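Local coordinates for protein glycosyl hydrolase 25 (Streptococcus pneumoniae, PDB 4FF5) that probably hydrolyses glycosidic bonds of cell-wall peptidoglycan, as family 25 lysozymes do, and takes part in host-cell invasion by the pneumococcus, at residues A[54-59]-A[119-124]; A[189-194]-A[222-227]. All blocks are in the same frame, centred on the assembly; numbering follows the deposited sequence.

Contact 1 (A[54-59]-A[119-124])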
ATOM      1  N   ILE A  54       6.823  -8.324   2.841  1.00 19.01           N
ATOM      2  CA  ILE A  54       5.776  -7.705   2.032  1.00 17.49           C
ATOM      3  C   ILE A  54       6.382  -6.489   1.324  1.00 16.86           C
ATOM      4  O   ILE A  54       7.010  -5.637   1.966  1.00 16.41           O
ATOM      5  CB  ILE A  54       4.577  -7.270   2.906  1.00 17.42           C
ATOM      6  CG1 ILE A  54       3.896  -8.508   3.540  1.00 17.72           C
ATOM      7  CG2 ILE A  54       3.602  -6.389   2.119  1.00 16.43           C
ATOM      8  CD1 ILE A  54       3.170  -8.176   4.836  1.00 18.52           C
ATOM      9  N   ILE A  55       6.203  -6.415   0.006  1.00 15.83           N
ATOM     10  CA  ILE A  55       6.693  -5.273  -0.752  1.00 15.25           C
ATOM     11  C   ILE A  55       5.553  -4.338  -1.165  1.00 14.73           C
ATOM     12  O   ILE A  55       4.369  -4.710  -1.151  1.00 14.73           O
ATOM     13  CB  ILE A  55       7.509  -5.703  -2.006  1.00 15.72           C
ATOM     14  CG1 ILE A  55       6.586  -6.379  -3.041  1.00 15.76           C
ATOM     15  CG2 ILE A  55       8.687  -6.586  -1.585  1.00 16.30           C
ATOM     16  CD1 ILE A  55       7.280  -6.738  -4.353  1.00 16.47           C
ATOM     17  N   ASP A  56       5.923  -3.097  -1.463  1.00 14.26           N
ATOM     18  CA  ASP A  56       5.040  -2.188  -2.183  1.00 13.86           C
ATOM     19  C   ASP A  56       5.785  -1.666  -3.413  1.00 14.60           C
ATOM     20  O   ASP A  56       7.014  -1.477  -3.384  1.00 15.15           O
ATOM     21  CB  ASP A  56       4.431  -1.088  -1.293  1.00 13.21           C
ATOM     22  CG  ASP A  56       5.479  -0.157  -0.681  1.00 13.19           C
ATOM     23  OD1 ASP A  56       5.916  -0.416   0.466  1.00 12.60           O
ATOM     24  OD2 ASP A  56       5.866   0.828  -1.359  1.00 13.36           O
ATOM     25  N   LEU A  57       5.022  -1.487  -4.491  1.00 14.42           N
ATOM     26  CA  LEU A  57       5.538  -1.201  -5.816  1.00 15.09           C
ATOM     27  C   LEU A  57       4.653  -0.162  -6.453  1.00 14.24           C
ATOM     28  O   LEU A  57       3.459  -0.057  -6.121  1.00 13.50           O
ATOM     29  CB  LEU A  57       5.437  -2.444  -6.705  1.00 16.09           C
ATOM     30  CG  LEU A  57       6.278  -3.658  -6.435  1.00 18.07           C
ATOM     31  CD1 LEU A  57       5.693  -4.800  -7.249  1.00 18.66           C
ATOM     32  CD2 LEU A  57       7.715  -3.383  -6.863  1.00 18.52           C
ATOM     33  N   SER A  58       5.243   0.575  -7.381  1.00 14.32           N
ATOM     34  CA  SER A  58       4.555   1.602  -8.158  1.00 14.70           C
ATOM     35  C   SER A  58       5.119   1.574  -9.593  1.00 15.23           C
ATOM     36  O   SER A  58       5.972   0.728  -9.916  1.00 15.39           O
ATOM     37  CB  SER A  58       4.792   2.994  -7.535  1.00 14.68           C
ATOM     38  OG  SER A  58       6.114   3.421  -7.799  1.00 15.45           O
ATOM     39  N   GLY A  59       4.689   2.529 -10.414  1.00 16.05           N
ATOM     40  CA  GLY A  59       5.213   2.707 -11.764  1.00 18.33           C
ATOM     41  C   GLY A  59       6.698   3.030 -11.833  1.00 19.51           C
ATOM     42  O   GLY A  59       7.302   2.890 -12.894  1.00 20.37           O
ATOM     43  N   ALA A 119      -2.703  -6.096  -2.574  1.00 15.37           N
ATOM     44  CA  ALA A 119      -3.540  -4.996  -2.149  1.00 14.88           C
ATOM     45  C   ALA A 119      -3.141  -3.794  -2.988  1.00 14.33           C
ATOM     46  O   ALA A 119      -2.191  -3.876  -3.772  1.00 14.24           O
ATOM     47  CB  ALA A 119      -3.305  -4.727  -0.666  1.00 14.72           C
ATOM     48  N   VAL A 120      -3.844  -2.671  -2.823  1.00 14.25           N
ATOM     49  CA  VAL A 120      -3.556  -1.503  -3.632  1.00 13.57           C
ATOM     50  C   VAL A 120      -3.435  -0.253  -2.763  1.00 13.05           C
ATOM     51  O   VAL A 120      -3.944  -0.230  -1.647  1.00 13.23           O
ATOM     52  CB  VAL A 120      -4.624  -1.277  -4.747  1.00 13.37           C
ATOM     53  CG1 VAL A 120      -4.502  -2.345  -5.852  1.00 13.64           C
ATOM     54  CG2 VAL A 120      -6.040  -1.163  -4.171  1.00 14.12           C
ATOM     55  N   TYR A 121      -2.796   0.791  -3.286  1.00 12.85           N
ATOM     56  CA  TYR A 121      -2.755   2.082  -2.585  1.00 12.69           C
ATOM     57  C   TYR A 121      -2.891   3.295  -3.506  1.00 13.00           C
ATOM     58  O   TYR A 121      -2.615   3.218  -4.699  1.00 13.59           O
ATOM     59  CB  TYR A 121      -1.500   2.209  -1.678  1.00 12.38           C
ATOM     60  CG  TYR A 121      -0.159   2.598  -2.330  1.00 12.40           C
ATOM     61  CD1 TYR A 121       0.228   3.941  -2.423  1.00 12.48           C
ATOM     62  CD2 TYR A 121       0.747   1.616  -2.754  1.00 12.74           C
ATOM     63  CE1 TYR A 121       1.448   4.302  -2.978  1.00 12.91           C
ATOM     64  CE2 TYR A 121       1.988   1.959  -3.278  1.00 12.87           C
ATOM     65  CZ  TYR A 121       2.319   3.300  -3.400  1.00 12.71           C
ATOM     66  OH  TYR A 121       3.534   3.628  -3.907  1.00 12.95           O
ATOM     67  N   ALA A 122      -3.292   4.413  -2.925  1.00 13.28           N
ATOM     68  CA  ALA A 122      -3.373   5.691  -3.636  1.00 13.55           C
ATOM     69  C   ALA A 122      -2.680   6.759  -2.824  1.00 14.04           C
ATOM     70  O   ALA A 122      -2.893   6.842  -1.620  1.00 12.90           O
ATOM     71  CB  ALA A 122      -4.835   6.072  -3.860  1.00 13.61           C
ATOM     72  N   TYR A 123      -1.877   7.598  -3.491  1.00 15.71           N
ATOM     73  CA  TYR A 123      -1.235   8.738  -2.846  1.00 16.60           C
ATOM     74  C   TYR A 123      -2.291   9.836  -2.753  1.00 16.48           C
ATOM     75  O   TYR A 123      -2.784  10.310  -3.775  1.00 16.55           O
ATOM     76  CB  TYR A 123      -0.035   9.182  -3.698  1.00 18.83           C
ATOM     77  CG  TYR A 123       0.810  10.315  -3.160  1.00 21.23           C
ATOM     78  CD1 TYR A 123       1.821  10.047  -2.225  1.00 24.59           C
ATOM     79  CD2 TYR A 123       0.688  11.617  -3.643  1.00 23.42           C
ATOM     80  CE1 TYR A 123       2.639  11.047  -1.740  1.00 25.60           C
ATOM     81  CE2 TYR A 123       1.498  12.646  -3.143  1.00 26.15           C
ATOM     82  CZ  TYR A 123       2.475  12.339  -2.190  1.00 27.23           C
ATOM     83  OH  TYR A 123       3.329  13.282  -1.660  1.00 30.62           O
ATOM     84  N   VAL A 124      -2.670  10.190  -1.524  1.00 17.03           N
ATOM     85  CA  VAL A 124      -3.809  11.079  -1.262  1.00 17.59           C
ATOM     86  C   VAL A 124      -3.303  12.511  -1.335  1.00 18.31           C
ATOM     87  O   VAL A 124      -2.459  12.913  -0.549  1.00 19.49           O
ATOM     88  CB  VAL A 124      -4.447  10.780   0.119  1.00 17.75           C
ATOM     89  CG1 VAL A 124      -5.532  11.789   0.457  1.00 18.78           C
ATOM     90  CG2 VAL A 124      -5.025   9.370   0.142  1.00 18.17           C
TER
HETATM   91  O   HOH W   1       5.374   1.763  -3.859  1.00 14.98           O
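Tyr121 carries this contact: its ring leans across the inside of the barrel toward Asp56, Leu57 and Ser58, and it gives up far more surface than any of them. The two strands are too far apart to pair, with Asp56 CA and Val120 CA, the closest CA atoms, 8.7 Å apart. The gap is therefore spanned by the tyrosine itself. With chi1 at 81°, CG sits between the backbone N and the carbonyl carbon, and the ring swings off strand 119-123 toward the other segment.

Its CE2 corner meets the other backbone, lying 3.8 Å from Leu57 O. The same atom is 4.4 Å from Asp56 CB. Both approach the ring obliquely. Leu57 takes part through its carbonyl, since its CB is directed away from segment 119-124. Farther out, Tyr121 OH comes within 3.9 Å of Ser58 CB, while Ser58 OG is occupied by the backbone N of Trp60.

The polar link runs through one water. It donates to Asp56 OD2 at 2.7 Å and is hydrogen-bonded to Tyr121 OH at 2.6 Å, with about 113° between the two bonds. Asp56 CB is directed toward segment 119-124, and the second oxygen, OD1, accepts from Asn247 and Gln230. Both carboxylate oxygens are thus gripped, which should limit how far the group can turn.

Asp56 and Tyr121 point into the family 25 TIM barrel, and such barrels keep their active sites at the C-terminal ends of the strands. Strand 77-84 runs between the two strands of the contact; its Arg81 touches both Ser58 and Tyr121. On the other side, Tyr121 packs against Trp152 and Asp154 of strand 151-155, while Val120 touches Phe139 and Ala143 of helix 129-143.

Contact 2 (A[189-194]-A[222-227]); sequences YFMEEH and TDLDYD. With EDO (1,2-ethanediol), chain G.
Met191 lies against Leu224 where helix 188-193 of the TIM barrel meets an ST turn in the loop between strands 203-207 and 228-232.

The apolar part is small. Met191 SD is 3.7 Å from Leu224 CD2, the two side chains crossing at a slant. Its chain runs extended from the helix as far as the sulfur, then bends at chi3 (74°), which carries CE round to 3.9 Å from the same Leu224 CD2 and to 4.3 Å from Thr222 OG1. Leu224 also rests on Val204, and Thr222 on Ile206, so the turn is seated on strand 203-207.

Hydrogen bonding closes the turn and links it to the helix. Thr222 OG1 accepts from Leu224 N at 2.9 Å, nearly straight at 166°, and this bond helps to place the leucine beside the methionine. A water joins the same hydroxyl to the helix, donating to Glu192 OE2 and lying 2.6 Å from Thr222 OG1. It bridges the glutamate to the turn, with no direct bond between the residues.

An ethanediol, probably from the crystallisation liquor, occupies another part of the helix surface. Its O2 donates to Tyr189 O, which already takes the helical bond from Glu193 N; O2 of the diol is 2.8 Å from Tyr189 O and meets the rim of the Tyr189 ring nearly in plane with it.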
ATOM      1  N   TYR A 189       4.900  11.494  12.901  1.00 15.93           N
ATOM      2  CA  TYR A 189       4.958  12.943  13.062  1.00 18.39           C
ATOM      3  C   TYR A 189       3.870  13.660  12.264  1.00 17.38           C
ATOM      4  O   TYR A 189       3.248  14.594  12.763  1.00 17.72           O
ATOM      5  CB  TYR A 189       6.339  13.459  12.673  1.00 22.25           C
ATOM      6  CG  TYR A 189       7.444  12.971  13.574  1.00 25.61           C
ATOM      7  CD1 TYR A 189       7.441  13.265  14.936  1.00 27.44           C
ATOM      8  CD2 TYR A 189       8.490  12.218  13.058  1.00 28.38           C
ATOM      9  CE1 TYR A 189       8.452  12.808  15.767  1.00 31.09           C
ATOM     10  CE2 TYR A 189       9.508  11.755  13.879  1.00 32.30           C
ATOM     11  CZ  TYR A 189       9.486  12.061  15.230  1.00 32.81           C
ATOM     12  OH  TYR A 189      10.507  11.600  16.035  1.00 37.15           O
ATOM     13  N   PHE A 190       3.633  13.212  11.032  1.00 16.68           N
ATOM     14  CA  PHE A 190       2.578  13.801  10.211  1.00 16.26           C
ATOM     15  C   PHE A 190       1.204  13.629  10.872  1.00 16.21           C
ATOM     16  O   PHE A 190       0.429  14.582  10.985  1.00 15.59           O
ATOM     17  CB  PHE A 190       2.567  13.191   8.795  1.00 16.08           C
ATOM     18  CG  PHE A 190       1.708  13.956   7.826  1.00 16.62           C
ATOM     19  CD1 PHE A 190       2.259  14.966   7.043  1.00 17.33           C
ATOM     20  CD2 PHE A 190       0.349  13.709   7.734  1.00 16.89           C
ATOM     21  CE1 PHE A 190       1.472  15.699   6.166  1.00 18.60           C
ATOM     22  CE2 PHE A 190      -0.453  14.444   6.855  1.00 17.94           C
ATOM     23  CZ  PHE A 190       0.115  15.441   6.065  1.00 17.82           C
ATOM     24  N   MET A 191       0.918  12.395  11.282  1.00 16.35           N
ATOM     25  CA  MET A 191      -0.321  12.039  11.956  1.00 17.43           C
ATOM     26  C   MET A 191      -0.565  12.954  13.156  1.00 17.89           C
ATOM     27  O   MET A 191      -1.665  13.472  13.313  1.00 17.06           O
ATOM     28  CB  MET A 191      -0.252  10.571  12.417  1.00 17.65           C
ATOM     29  CG  MET A 191      -1.380  10.142  13.350  1.00 19.64           C
ATOM     30  SD  MET A 191      -1.323   8.363  13.632  1.00 20.39           S
ATOM     31  CE  MET A 191       0.094   8.250  14.723  1.00 22.00           C
ATOM     32  N   GLU A 192       0.467  13.145  13.986  1.00 18.23           N
ATOM     33  CA  GLU A 192       0.338  13.965  15.195  1.00 20.09           C
ATOM     34  C   GLU A 192       0.231  15.456  14.859  1.00 19.93           C
ATOM     35  O   GLU A 192      -0.635  16.153  15.405  1.00 18.88           O
ATOM     36  CB  GLU A 192       1.483  13.674  16.172  1.00 22.34           C
ATOM     37  CG  GLU A 192       1.470  12.223  16.686  1.00 23.67           C
ATOM     38  CD  GLU A 192       2.683  11.854  17.519  1.00 26.60           C
ATOM     39  OE1 GLU A 192       3.687  12.602  17.493  1.00 29.17           O
ATOM     40  OE2 GLU A 192       2.644  10.798  18.199  1.00 27.10           O
ATOM     41  N   GLU A 193       1.073  15.930  13.937  1.00 19.71           N
ATOM     42  CA  GLU A 193       1.039  17.334  13.506  1.00 21.12           C
ATOM     43  C   GLU A 193      -0.355  17.745  12.991  1.00 21.11           C
ATOM     44  O   GLU A 193      -0.850  18.817  13.329  1.00 21.13           O
ATOM     45  CB  GLU A 193       2.104  17.599  12.433  1.00 21.88           C
ATOM     46  CG  GLU A 193       2.053  18.974  11.779  1.00 23.50           C
ATOM     47  N   HIS A 194      -0.970  16.894  12.168  1.00 19.96           N
ATOM     48  CA  HIS A 194      -2.245  17.256  11.553  1.00 20.22           C
ATOM     49  C   HIS A 194      -3.420  16.568  12.169  1.00 20.06           C
ATOM     50  O   HIS A 194      -4.520  16.597  11.608  1.00 20.10           O
ATOM     51  CB  HIS A 194      -2.188  17.040  10.051  1.00 20.67           C
ATOM     52  CG  HIS A 194      -1.096  17.829   9.388  1.00 21.84           C
ATOM     53  ND1 HIS A 194      -1.254  19.127   9.033  1.00 22.81           N
ATOM     54  CD2 HIS A 194       0.208  17.484   9.052  1.00 21.53           C
ATOM     55  CE1 HIS A 194      -0.110  19.576   8.480  1.00 22.82           C
ATOM     56  NE2 HIS A 194       0.780  18.571   8.482  1.00 22.62           N
ATOM     57  N   THR A 222       5.405   5.228  18.070  1.00 17.68           N
ATOM     58  CA  THR A 222       4.048   5.485  18.550  1.00 17.87           C
ATOM     59  C   THR A 222       3.531   4.291  19.332  1.00 17.94           C
ATOM     60  O   THR A 222       3.979   3.163  19.108  1.00 17.44           O
ATOM     61  CB  THR A 222       3.059   5.808  17.407  1.00 17.43           C
ATOM     62  OG1 THR A 222       1.760   6.028  17.970  1.00 17.83           O
ATOM     63  CG2 THR A 222       2.970   4.654  16.360  1.00 17.31           C
ATOM     64  N   ASP A 223       2.593   4.534  20.244  0.50 17.91           N
ATOM     65  CA  ASP A 223       1.924   3.441  20.919  0.50 18.02           C
ATOM     66  C   ASP A 223       0.567   3.148  20.278  0.50 18.10           C
ATOM     67  O   ASP A 223      -0.226   2.405  20.846  0.50 18.05           O
ATOM     68  CB  ASP A 223       1.783   3.716  22.418  0.50 18.27           C
ATOM     69  CG  ASP A 223       0.840   4.871  22.717  0.50 18.42           C
ATOM     70  OD1 ASP A 223       0.199   5.386  21.779  0.50 18.15           O
ATOM     71  OD2 ASP A 223       0.745   5.257  23.897  0.50 18.28           O
ATOM     72  N   LEU A 224       0.304   3.744  19.107  1.00 17.99           N
ATOM     73  CA  LEU A 224      -0.878   3.390  18.305  1.00 18.83           C
ATOM     74  C   LEU A 224      -0.681   1.955  17.794  1.00 18.97           C
ATOM     75  O   LEU A 224       0.437   1.631  17.414  1.00 19.34           O
ATOM     76  CB  LEU A 224      -1.044   4.368  17.128  1.00 18.51           C
ATOM     77  CG  LEU A 224      -2.198   4.120  16.146  1.00 18.50           C
ATOM     78  CD1 LEU A 224      -3.536   4.392  16.813  1.00 19.51           C
ATOM     79  CD2 LEU A 224      -2.045   4.968  14.890  1.00 17.76           C
ATOM     80  N   ASP A 225      -1.738   1.125  17.774  1.00 20.03           N
ATOM     81  CA  ASP A 225      -1.615  -0.292  17.342  0.61 21.40           C
ATOM     82  C   ASP A 225      -1.647  -0.549  15.821  1.00 21.48           C
ATOM     83  O   ASP A 225      -2.650  -1.021  15.245  1.00 24.32           O
ATOM     84  CB  ASP A 225      -2.662  -1.173  18.027  0.61 23.27           C
ATOM     85  CG  ASP A 225      -4.033  -1.027  17.416  0.61 24.34           C
ATOM     86  OD1 ASP A 225      -4.483   0.122  17.235  0.61 25.35           O
ATOM     87  OD2 ASP A 225      -4.662  -2.068  17.108  0.61 26.01           O
ATOM     88  N   TYR A 226      -0.532  -0.314  15.165  1.00 19.28           N
ATOM     89  CA  TYR A 226      -0.450  -0.499  13.714  1.00 16.99           C
ATOM     90  C   TYR A 226      -0.251  -1.991  13.331  1.00 16.75           C
ATOM     91  O   TYR A 226       0.289  -2.787  14.113  1.00 15.91           O
ATOM     92  CB  TYR A 226       0.673   0.394  13.183  1.00 16.23           C
ATOM     93  CG  TYR A 226       2.016   0.061  13.803  1.00 16.72           C
ATOM     94  CD1 TYR A 226       2.871  -0.869  13.206  1.00 16.90           C
ATOM     95  CD2 TYR A 226       2.421   0.663  15.004  1.00 17.04           C
ATOM     96  CE1 TYR A 226       4.082  -1.202  13.789  1.00 17.25           C
ATOM     97  CE2 TYR A 226       3.622   0.320  15.607  1.00 17.11           C
ATOM     98  CZ  TYR A 226       4.452  -0.604  14.992  1.00 17.40           C
ATOM     99  OH  TYR A 226       5.663  -0.912  15.559  1.00 18.99           O
ATOM    100  N   ASP A 227      -0.671  -2.350  12.116  1.00 15.99           N
ATOM    101  CA  ASP A 227      -0.591  -3.726  11.641  1.00 16.02           C
ATOM    102  C   ASP A 227       0.670  -4.006  10.837  1.00 15.51           C
ATOM    103  O   ASP A 227       1.148  -5.141  10.765  1.00 15.12           O
ATOM    104  CB  ASP A 227      -1.791  -4.026  10.740  1.00 16.72           C
ATOM    105  CG  ASP A 227      -3.069  -4.226  11.509  1.00 17.85           C
ATOM    106  OD1 ASP A 227      -3.016  -4.521  12.717  1.00 18.01           O
ATOM    107  OD2 ASP A 227      -4.147  -4.110  10.890  1.00 19.04           O
TER
HETATM  108  C1  EDO G 306       5.655  16.847  13.473  1.00 33.62           C
HETATM  109  O1  EDO G 306       4.989  17.117  12.224  1.00 37.41           O
HETATM  110  C2  EDO G 306       4.631  16.769  14.596  1.00 36.16           C
HETATM  111  O2  EDO G 306       4.650  15.425  15.087  1.00 36.33           O
HETATM  112  O   HOH W   2       1.014   8.561  18.155  1.00 28.62           O

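Overall arrangement
After helix 39-48 the chain lays down strand 54-57, passes through strand 77-84 and helix 104-112, and comes back in strand 118-123, where contact 1 closes a loop that leaves 59 residues between its segments. It then continues through strands 151-155 and 182-186 to helix 188-193, and contact 2 closes a shorter loop, with 27 residues between, after strand 203-207. The two loops follow one another and neither nest nor cross. Contact 1 bridges the barrel interior near the chain's centre; contact 2, whose centre is about 17 Å from that of the chain, joins a helix to a peripheral loop. Their centres lie about 20 Å apart and they do not touch.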